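Local coordinates for protein leucyl aminopeptidase (Trypanosoma brucei brucei, PDB 5NTD) that is an M17-family leucyl aminopeptidase that probably cleaves amino-terminal residues such as leucine from peptides, probably using bound metal ions, at residues A32-N37 with Q185-E190; P59-L64 with F144-A149; K261-A266 with E343-P348. One frame throughout, in Å; residues are numbered along the deposited sequence.

Interaction 1: A32-N37 with Q185-E190; sequences AAYESN and QVVFPE. Unlike the reference sequence in segment 32-37: A32 (reference Thr).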
loop_
_atom_site.group_PDB
_atom_site.type_symbol
_atom_site.label_atom_id
_atom_site.label_comp_id
_atom_site.label_asym_id
_atom_site.label_seq_id
_atom_site.Cartn_x
_atom_site.Cartn_y
_atom_site.Cartn_z
ATOM N N ALA G 32 -28.608 -22.308 -49.462
ATOM C CA ALA G 32 -28.872 -22.926 -50.783
ATOM C C ALA G 32 -27.615 -23.606 -51.316
ATOM O O ALA G 32 -27.658 -24.740 -51.803
ATOM C CB ALA G 32 -29.389 -21.895 -51.790
ATOM N N ALA G 33 -26.478 -22.932 -51.239
ATOM C CA ALA G 33 -25.223 -23.542 -51.749
ATOM C C ALA G 33 -24.895 -24.807 -50.960
ATOM O O ALA G 33 -24.357 -25.798 -51.486
ATOM C CB ALA G 33 -24.071 -22.554 -51.696
ATOM N N TYR G 34 -25.192 -24.741 -49.669
ATOM C CA TYR G 34 -24.938 -25.866 -48.731
ATOM C C TYR G 34 -25.824 -27.092 -49.076
ATOM O O TYR G 34 -25.321 -28.225 -49.162
ATOM C CB TYR G 34 -25.225 -25.395 -47.300
ATOM C CG TYR G 34 -25.079 -26.435 -46.217
ATOM C CD1 TYR G 34 -26.130 -27.280 -45.890
ATOM C CD2 TYR G 34 -23.921 -26.532 -45.487
ATOM C CE1 TYR G 34 -26.011 -28.229 -44.886
ATOM C CE2 TYR G 34 -23.787 -27.479 -44.466
ATOM C CZ TYR G 34 -24.841 -28.313 -44.167
ATOM O OH TYR G 34 -24.748 -29.239 -43.151
ATOM N N GLU G 35 -27.129 -26.843 -49.232
ATOM C CA GLU G 35 -28.119 -27.873 -49.747
ATOM C C GLU G 35 -27.628 -28.513 -51.056
ATOM O O GLU G 35 -27.600 -29.734 -51.212
ATOM C CB GLU G 35 -29.515 -27.267 -50.001
ATOM N N SER G 36 -27.137 -27.664 -51.939
ATOM C CA SER G 36 -26.589 -28.110 -53.224
ATOM C C SER G 36 -25.326 -28.962 -53.094
ATOM O O SER G 36 -25.156 -29.961 -53.786
ATOM C CB SER G 36 -26.315 -26.899 -54.119
ATOM O OG SER G 36 -25.542 -27.263 -55.263
ATOM N N ASN G 37 -24.406 -28.547 -52.247
ATOM C CA ASN G 37 -23.083 -29.259 -52.147
ATOM C C ASN G 37 -23.075 -30.466 -51.235
ATOM O O ASN G 37 -22.254 -31.355 -51.364
ATOM C CB ASN G 37 -21.965 -28.278 -51.785
ATOM C CG ASN G 37 -21.732 -27.271 -52.896
ATOM O OD1 ASN G 37 -21.676 -27.645 -54.079
ATOM N ND2 ASN G 37 -21.625 -25.980 -52.546
ATOM N N GLN G 185 -17.719 -24.096 -40.499
ATOM C CA GLN G 185 -18.388 -23.684 -41.743
ATOM C C GLN G 185 -19.589 -22.817 -41.397
ATOM O O GLN G 185 -20.605 -23.306 -40.932
ATOM C CB GLN G 185 -18.825 -24.880 -42.605
ATOM C CG GLN G 185 -19.462 -24.440 -43.930
ATOM C CD GLN G 185 -19.695 -25.575 -44.916
ATOM O OE1 GLN G 185 -19.483 -25.397 -46.116
ATOM N NE2 GLN G 185 -20.186 -26.708 -44.429
ATOM N N VAL G 186 -19.436 -21.530 -41.652
ATOM C CA VAL G 186 -20.493 -20.570 -41.399
ATOM C C VAL G 186 -21.461 -20.565 -42.597
ATOM O O VAL G 186 -21.070 -20.347 -43.744
ATOM C CB VAL G 186 -19.940 -19.156 -41.200
ATOM C CG1 VAL G 186 -21.060 -18.130 -41.068
ATOM C CG2 VAL G 186 -19.064 -19.131 -39.961
ATOM N N VAL G 187 -22.725 -20.798 -42.293
ATOM C CA VAL G 187 -23.783 -20.902 -43.299
ATOM C C VAL G 187 -24.755 -19.756 -43.150
ATOM O O VAL G 187 -25.624 -19.773 -42.292
ATOM C CB VAL G 187 -24.543 -22.227 -43.189
ATOM C CG1 VAL G 187 -25.481 -22.390 -44.386
ATOM C CG2 VAL G 187 -23.570 -23.404 -43.147
ATOM N N PHE G 188 -24.574 -18.752 -43.987
ATOM C CA PHE G 188 -25.495 -17.572 -43.994
ATOM C C PHE G 188 -26.819 -17.940 -44.649
ATOM O O PHE G 188 -26.867 -18.893 -45.427
ATOM C CB PHE G 188 -24.903 -16.395 -44.749
ATOM C CG PHE G 188 -23.680 -15.801 -44.089
ATOM C CD1 PHE G 188 -23.785 -15.110 -42.887
ATOM C CD2 PHE G 188 -22.413 -15.944 -44.671
ATOM C CE1 PHE G 188 -22.661 -14.556 -42.276
ATOM C CE2 PHE G 188 -21.279 -15.413 -44.053
ATOM C CZ PHE G 188 -21.410 -14.717 -42.864
ATOM N N PRO G 189 -27.889 -17.214 -44.350
ATOM C CA PRO G 189 -29.160 -17.463 -45.059
ATOM C C PRO G 189 -29.093 -17.236 -46.586
ATOM O O PRO G 189 -29.615 -18.025 -47.352
ATOM C CB PRO G 189 -30.120 -16.435 -44.442
ATOM C CG PRO G 189 -29.487 -16.083 -43.132
ATOM C CD PRO G 189 -28.012 -16.117 -43.389
ATOM N N GLU G 190 -28.437 -16.157 -46.981
ATOM C CA GLU G 190 -28.310 -15.762 -48.380
ATOM C C GLU G 190 -26.857 -15.754 -48.777
ATOM O O GLU G 190 -25.980 -15.633 -47.914
ATOM C CB GLU G 190 -28.849 -14.346 -48.578
ATOM C CG GLU G 190 -30.301 -14.098 -48.154
ATOM C CD GLU G 190 -31.283 -14.936 -48.977
ATOM O OE1 GLU G 190 -30.911 -15.501 -50.027
ATOM O OE2 GLU G 190 -32.454 -15.018 -48.621
#

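Interaction 2: P59-L64 with F144-A149; sequences PAVQRL and FVLSNA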
loop_
_atom_site.group_PDB
_atom_site.type_symbol
_atom_site.label_atom_id
_atom_site.label_comp_id
_atom_site.label_asym_id
_atom_site.label_seq_id
_atom_site.Cartn_x
_atom_site.Cartn_y
_atom_site.Cartn_z
ATOM N N PRO G 59 -40.183 -19.004 -40.652
ATOM C CA PRO G 59 -40.535 -20.281 -41.304
ATOM C C PRO G 59 -39.362 -20.962 -42.037
ATOM O O PRO G 59 -39.276 -22.183 -42.062
ATOM C CB PRO G 59 -41.608 -19.866 -42.298
ATOM C CG PRO G 59 -42.240 -18.673 -41.684
ATOM C CD PRO G 59 -41.171 -17.954 -40.933
ATOM N N ALA G 60 -38.437 -20.170 -42.568
ATOM C CA ALA G 60 -37.255 -20.719 -43.283
ATOM C C ALA G 60 -36.421 -21.671 -42.453
ATOM O O ALA G 60 -35.733 -22.560 -42.982
ATOM C CB ALA G 60 -36.374 -19.584 -43.790
ATOM N N VAL G 61 -36.425 -21.432 -41.156
ATOM C CA VAL G 61 -35.641 -22.251 -40.170
ATOM C C VAL G 61 -36.085 -23.724 -40.204
ATOM O O VAL G 61 -35.265 -24.641 -40.132
ATOM C CB VAL G 61 -35.756 -21.677 -38.720
ATOM C CG1 VAL G 61 -35.072 -22.581 -37.709
ATOM C CG2 VAL G 61 -35.103 -20.304 -38.646
ATOM N N GLN G 62 -37.398 -23.922 -40.317
ATOM C CA GLN G 62 -38.011 -25.284 -40.489
ATOM C C GLN G 62 -37.483 -26.091 -41.683
ATOM O O GLN G 62 -37.411 -27.301 -41.625
ATOM C CB GLN G 62 -39.521 -25.183 -40.634
ATOM C CG GLN G 62 -40.206 -25.096 -39.293
ATOM C CD GLN G 62 -41.630 -24.660 -39.430
ATOM O OE1 GLN G 62 -42.481 -25.428 -39.863
ATOM N NE2 GLN G 62 -41.906 -23.397 -39.078
ATOM N N ARG G 63 -37.039 -25.391 -42.709
ATOM C CA ARG G 63 -36.474 -26.007 -43.913
ATOM C C ARG G 63 -34.962 -26.353 -43.771
ATOM O O ARG G 63 -34.334 -26.868 -44.691
ATOM C CB ARG G 63 -36.734 -25.073 -45.111
ATOM N N LEU G 64 -34.372 -26.076 -42.616
ATOM C CA LEU G 64 -32.940 -26.424 -42.399
ATOM C C LEU G 64 -32.798 -27.935 -42.200
ATOM O O LEU G 64 -33.633 -28.551 -41.530
ATOM C CB LEU G 64 -32.343 -25.623 -41.225
ATOM C CG LEU G 64 -32.262 -24.101 -41.495
ATOM C CD1 LEU G 64 -31.770 -23.378 -40.262
ATOM C CD2 LEU G 64 -31.353 -23.777 -42.668
ATOM N N PHE G 144 -24.827 -22.415 -38.519
ATOM C CA PHE G 144 -25.914 -21.766 -39.267
ATOM C C PHE G 144 -26.268 -20.487 -38.550
ATOM O O PHE G 144 -26.732 -20.497 -37.402
ATOM C CB PHE G 144 -27.155 -22.648 -39.338
ATOM C CG PHE G 144 -26.981 -23.872 -40.195
ATOM C CD1 PHE G 144 -26.381 -25.016 -39.696
ATOM C CD2 PHE G 144 -27.443 -23.881 -41.522
ATOM C CE1 PHE G 144 -26.230 -26.134 -40.493
ATOM C CE2 PHE G 144 -27.298 -25.007 -42.322
ATOM C CZ PHE G 144 -26.679 -26.123 -41.810
ATOM N N VAL G 145 -26.035 -19.374 -39.232
ATOM C CA VAL G 145 -26.336 -18.053 -38.658
ATOM C C VAL G 145 -27.524 -17.491 -39.405
ATOM O O VAL G 145 -27.598 -17.587 -40.613
ATOM C CB VAL G 145 -25.126 -17.087 -38.696
ATOM C CG1 VAL G 145 -23.924 -17.719 -38.011
ATOM C CG2 VAL G 145 -24.733 -16.705 -40.102
ATOM N N LEU G 146 -28.430 -16.877 -38.672
ATOM C CA LEU G 146 -29.637 -16.309 -39.260
ATOM C C LEU G 146 -29.505 -14.824 -39.609
ATOM O O LEU G 146 -30.411 -14.253 -40.196
ATOM C CB LEU G 146 -30.835 -16.559 -38.366
ATOM C CG LEU G 146 -31.022 -18.049 -38.054
ATOM C CD1 LEU G 146 -32.235 -18.247 -37.161
ATOM C CD2 LEU G 146 -31.159 -18.895 -39.304
ATOM N N SER G 147 -28.391 -14.220 -39.240
ATOM C CA SER G 147 -28.089 -12.832 -39.601
ATOM C C SER G 147 -27.389 -12.817 -40.923
ATOM O O SER G 147 -26.650 -13.734 -41.257
ATOM C CB SER G 147 -27.189 -12.157 -38.557
ATOM O OG SER G 147 -26.656 -10.917 -39.026
ATOM N N ASN G 148 -27.634 -11.756 -41.689
ATOM C CA ASN G 148 -26.886 -11.503 -42.958
ATOM C C ASN G 148 -25.825 -10.415 -42.787
ATOM O O ASN G 148 -25.330 -9.882 -43.760
ATOM C CB ASN G 148 -27.835 -11.144 -44.103
ATOM C CG ASN G 148 -28.578 -12.359 -44.639
ATOM O OD1 ASN G 148 -27.975 -13.276 -45.218
ATOM N ND2 ASN G 148 -29.886 -12.400 -44.397
ATOM N N ALA G 149 -25.500 -10.075 -41.538
ATOM C CA ALA G 149 -24.496 -9.033 -41.255
ATOM C C ALA G 149 -23.139 -9.699 -41.367
ATOM O O ALA G 149 -22.483 -10.019 -40.381
ATOM C CB ALA G 149 -24.713 -8.406 -39.902
#

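Interaction 3: K261-A266 with E343-P348; sequences KAAFEA and ENAIGP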
loop_
_atom_site.group_PDB
_atom_site.type_symbol
_atom_site.label_atom_id
_atom_site.label_comp_id
_atom_site.label_asym_id
_atom_site.label_seq_id
_atom_site.Cartn_x
_atom_site.Cartn_y
_atom_site.Cartn_z
ATOM N N LYS G 261 16.108 -0.059 -25.485
ATOM C CA LYS G 261 17.574 -0.389 -25.475
ATOM C C LYS G 261 18.039 -1.284 -24.335
ATOM O O LYS G 261 19.073 -1.936 -24.417
ATOM C CB LYS G 261 18.419 0.865 -25.490
ATOM C CG LYS G 261 18.243 1.689 -24.238
ATOM C CD LYS G 261 19.067 2.956 -24.275
ATOM C CE LYS G 261 18.601 3.842 -23.164
ATOM N NZ LYS G 261 19.716 4.682 -22.701
ATOM N N ALA G 262 17.245 -1.342 -23.286
ATOM C CA ALA G 262 17.574 -2.210 -22.134
ATOM C C ALA G 262 17.349 -3.699 -22.415
ATOM O O ALA G 262 17.926 -4.548 -21.736
ATOM C CB ALA G 262 16.767 -1.804 -20.905
ATOM N N ALA G 263 16.521 -3.986 -23.405
ATOM C CA ALA G 263 16.044 -5.359 -23.656
ATOM C C ALA G 263 17.110 -6.250 -24.286
ATOM O O ALA G 263 18.080 -5.784 -24.881
ATOM C CB ALA G 263 14.800 -5.366 -24.533
ATOM N N PHE G 264 16.893 -7.540 -24.143
ATOM C CA PHE G 264 17.753 -8.552 -24.745
ATOM C C PHE G 264 17.704 -8.483 -26.287
ATOM O O PHE G 264 18.731 -8.483 -26.940
ATOM C CB PHE G 264 17.346 -9.927 -24.269
ATOM C CG PHE G 264 18.206 -11.039 -24.794
ATOM C CD1 PHE G 264 19.474 -11.266 -24.268
ATOM C CD2 PHE G 264 17.733 -11.887 -25.803
ATOM C CE1 PHE G 264 20.243 -12.325 -24.740
ATOM C CE2 PHE G 264 18.503 -12.940 -26.290
ATOM C CZ PHE G 264 19.758 -13.153 -25.752
ATOM N N GLU G 265 16.505 -8.397 -26.843
ATOM C CA GLU G 265 16.297 -8.199 -28.308
ATOM C C GLU G 265 16.144 -6.707 -28.616
ATOM O O GLU G 265 15.453 -5.951 -27.903
ATOM C CB GLU G 265 15.086 -8.954 -28.806
ATOM C CG GLU G 265 15.116 -10.454 -28.517
ATOM C CD GLU G 265 15.955 -11.241 -29.519
ATOM O OE1 GLU G 265 16.775 -10.577 -30.152
ATOM O OE2 GLU G 265 15.833 -12.485 -29.692
ATOM N N ALA G 266 16.814 -6.274 -29.668
ATOM C CA ALA G 266 16.868 -4.832 -29.999
ATOM C C ALA G 266 15.522 -4.289 -30.468
ATOM O O ALA G 266 14.718 -5.017 -31.039
ATOM C CB ALA G 266 17.918 -4.591 -31.062
ATOM N N GLU G 343 10.814 -4.095 -26.481
ATOM C CA GLU G 343 10.470 -4.596 -25.146
ATOM C C GLU G 343 10.876 -3.520 -24.141
ATOM O O GLU G 343 11.994 -3.014 -24.201
ATOM C CB GLU G 343 11.148 -5.903 -24.791
ATOM C CG GLU G 343 10.790 -6.345 -23.366
ATOM C CD GLU G 343 11.197 -7.759 -23.031
ATOM O OE1 GLU G 343 12.121 -8.327 -23.674
ATOM O OE2 GLU G 343 10.668 -8.291 -22.025
ATOM N N ASN G 344 9.936 -3.181 -23.259
ATOM C CA ASN G 344 10.195 -2.245 -22.143
ATOM C C ASN G 344 10.729 -3.046 -20.979
ATOM O O ASN G 344 10.010 -3.632 -20.198
ATOM C CB ASN G 344 8.966 -1.483 -21.739
ATOM C CG ASN G 344 9.279 -0.269 -20.877
ATOM O OD1 ASN G 344 10.406 0.215 -20.840
ATOM N ND2 ASN G 344 8.256 0.253 -20.196
ATOM N N ALA G 345 12.040 -3.119 -20.945
ATOM C CA ALA G 345 12.767 -4.045 -20.075
ATOM C C ALA G 345 13.407 -3.293 -18.924
ATOM O O ALA G 345 13.516 -2.075 -18.917
ATOM C CB ALA G 345 13.841 -4.813 -20.864
ATOM N N ILE G 346 13.883 -4.071 -17.985
ATOM C CA ILE G 346 14.554 -3.501 -16.802
ATOM C C ILE G 346 15.959 -4.095 -16.715
ATOM O O ILE G 346 16.168 -5.296 -16.838
ATOM C CB ILE G 346 13.737 -3.673 -15.469
ATOM C CG1 ILE G 346 14.423 -2.882 -14.350
ATOM C CG2 ILE G 346 13.579 -5.121 -15.104
ATOM C CD1 ILE G 346 13.570 -2.681 -13.128
ATOM N N GLY G 347 16.892 -3.207 -16.516
ATOM C CA GLY G 347 18.311 -3.584 -16.446
ATOM C C GLY G 347 19.216 -2.393 -16.472
ATOM O O GLY G 347 18.760 -1.252 -16.387
ATOM N N PRO G 348 20.517 -2.631 -16.556
ATOM C CA PRO G 348 21.521 -1.551 -16.467
ATOM C C PRO G 348 21.404 -0.509 -17.567
ATOM O O PRO G 348 21.773 0.621 -17.366
ATOM C CB PRO G 348 22.865 -2.295 -16.620
ATOM C CG PRO G 348 22.603 -3.724 -16.436
ATOM C CD PRO G 348 21.140 -3.964 -16.625
HETATM O O HOH W 1 13.981 -1.809 -22.848
HETATM O O HOH W 2 14.718 -8.047 -22.451
HETATM O O HOH W 3 13.667 -8.931 -25.674
HETATM O O HOH W 4 13.540 -3.688 -27.412
#

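Interaction 1: A32-N37 with Q185-E190
Y34 of a helical turn faces V187 of a strand, with their CA atoms 7.4 Å apart. No hydrogen bond joins the two segments directly. The contact rests on the Y34 ring. Its CG is anti to the backbone N (chi1 177°), and this carries the ring toward the strand and across V187. The two side chains run at about a right angle. Both branches of V187 take part: CG2 is 3.9 Å from Y34 CD2, and CG1 is 4.2 Å from Y34 CB. The Q185 side chain is extended and brings its amide to the rim of the ring. There Q185 NE2 lies near the ring plane, 3.7 Å from Y34 CE2. The amide and ring planes are 63° apart, so the two groups do not stack. The polar ends are tied to the same carboxylate. D142 OD2 is hydrogen-bonded to Y34 OH, and D142 OD1 to Q185 NE2. Q185 NE2 also bonds Q38 OE1, just past the helical segment, which should fix the rotation of the amide. Y34 also meets F144 edge-to-face. Helix 31-38 follows edge strand 26-30 and packs on the face of the sheet that carries V187. Strand 183-188 runs parallel between 26-30 and 140-145, while V186 and F188 touch helix 150-158.

Interaction 2: P59-L64 with F144-A149
F144 meets L64 near the end of strand 140-145. L64 CD2 is 4.1 Å from F144 CD2 and approaches the ring obliquely. The two side chains run in opposite senses where they pass. The F144 ring also meets F66 edge-to-face. Next along the strand, V145 packs on V186 and F188 of the neighbouring strand. L146 again points toward 59-64. Its CD1 branch is anti to CA (chi2 -180°), so it reaches out to V61, where L146 CD1 is 3.8 Å from V61 CG2. The side chains of V61 and L146 lie nearly perpendicular. Helix 59-62 is weakly bonded. Just past it, L64 N donates to V61 O at 3.0 Å, a turn that keeps both residues near the strand. L49 of strand 46-52 touches V61, F144 and L146. Strand 140-145 belongs to the mixed sheet of the N-terminal domain, a member of the macro clan. It lies inside that sheet, between 46-52 and 183-188, and segment 59-64 covers one face near the strand ends. Beyond L146 the chain leaves the sheet. S147 OG accepts from A149 N at 2.9 Å, with an N-H...O angle of 162°, and forms an ST turn. N148 OD1 takes a weak hydrogen bond from E190 N. A149 is then the N-cap residue of helix 150-158.

Interaction 3: K261-A266 with E343-P348
E343 OE1 accepts hydrogen bonds from two waters that link it to the loop 261-266. Water 3 donates to E343 OE1 at 2.6 Å and accepts from E265 N. Water 2 donates to E343 OE1 at 2.9 Å and accepts from F264 N. Two consecutive backbone N-H groups are thus satisfied through one carboxylate oxygen. The other oxygen, E343 OE2, forms a salt bridge with R352 NE of the second subunit. This pairing probably favours the charged carboxylate and holds it in place. E343 reaches these partners with an extended chain, its CG anti to the backbone N (chi1 178°). Two more waters bridge the backbones. Water 4 accepts from E343 N and donates to E265 O. Water 1 accepts from A345 N at 3.0 Å and weakly from A262 N, and it also lies close to E343 O. No direct hydrogen bond crosses the contact.

The apolar contacts are made largely by alanines. A263 CB sits 3.7 Å from E343 CB, at the root of the glutamate side chain. A345 CB presses on the backbone of A263, 3.6 Å from A263 CA. A262 CB lies 3.8 Å from A345 O. Small side chains let the backbones come close: the CA atoms of A263 and A345 are 5.0 Å apart.

N344 ND2 bonds T370 O and OD1 of D294, a manganese ligand, and so probably helps to position that ligand. I346 packs on I346 of the third subunit. Segment 261-266 connects helix 254-260 to strand 268-274, the antiparallel neighbour of strand 334-344, whose last residues are E343 and N344.

How the interactions relate
Interactions 1 and 2 share the N-terminal sheet, and their centres are 10 Å apart. Strands 183-188 and 140-145 are neighbours there. V187 O and V145 N, 3.1 Å apart, probably form a hydrogen bond. P189 also packs on V145 and N148. Along the chain, interaction 2 falls between the two segments of interaction 1. Interaction 3 belongs to the catalytic domain, on the opposite side of the chain's centre. Its centre is 52 Å from that of interaction 1 and 53 Å from that of interaction 2. Of the three it is the one near the active site, though not in it: the E343 side chain is about 10 Å from a manganese ion and about 11 Å from bestatin.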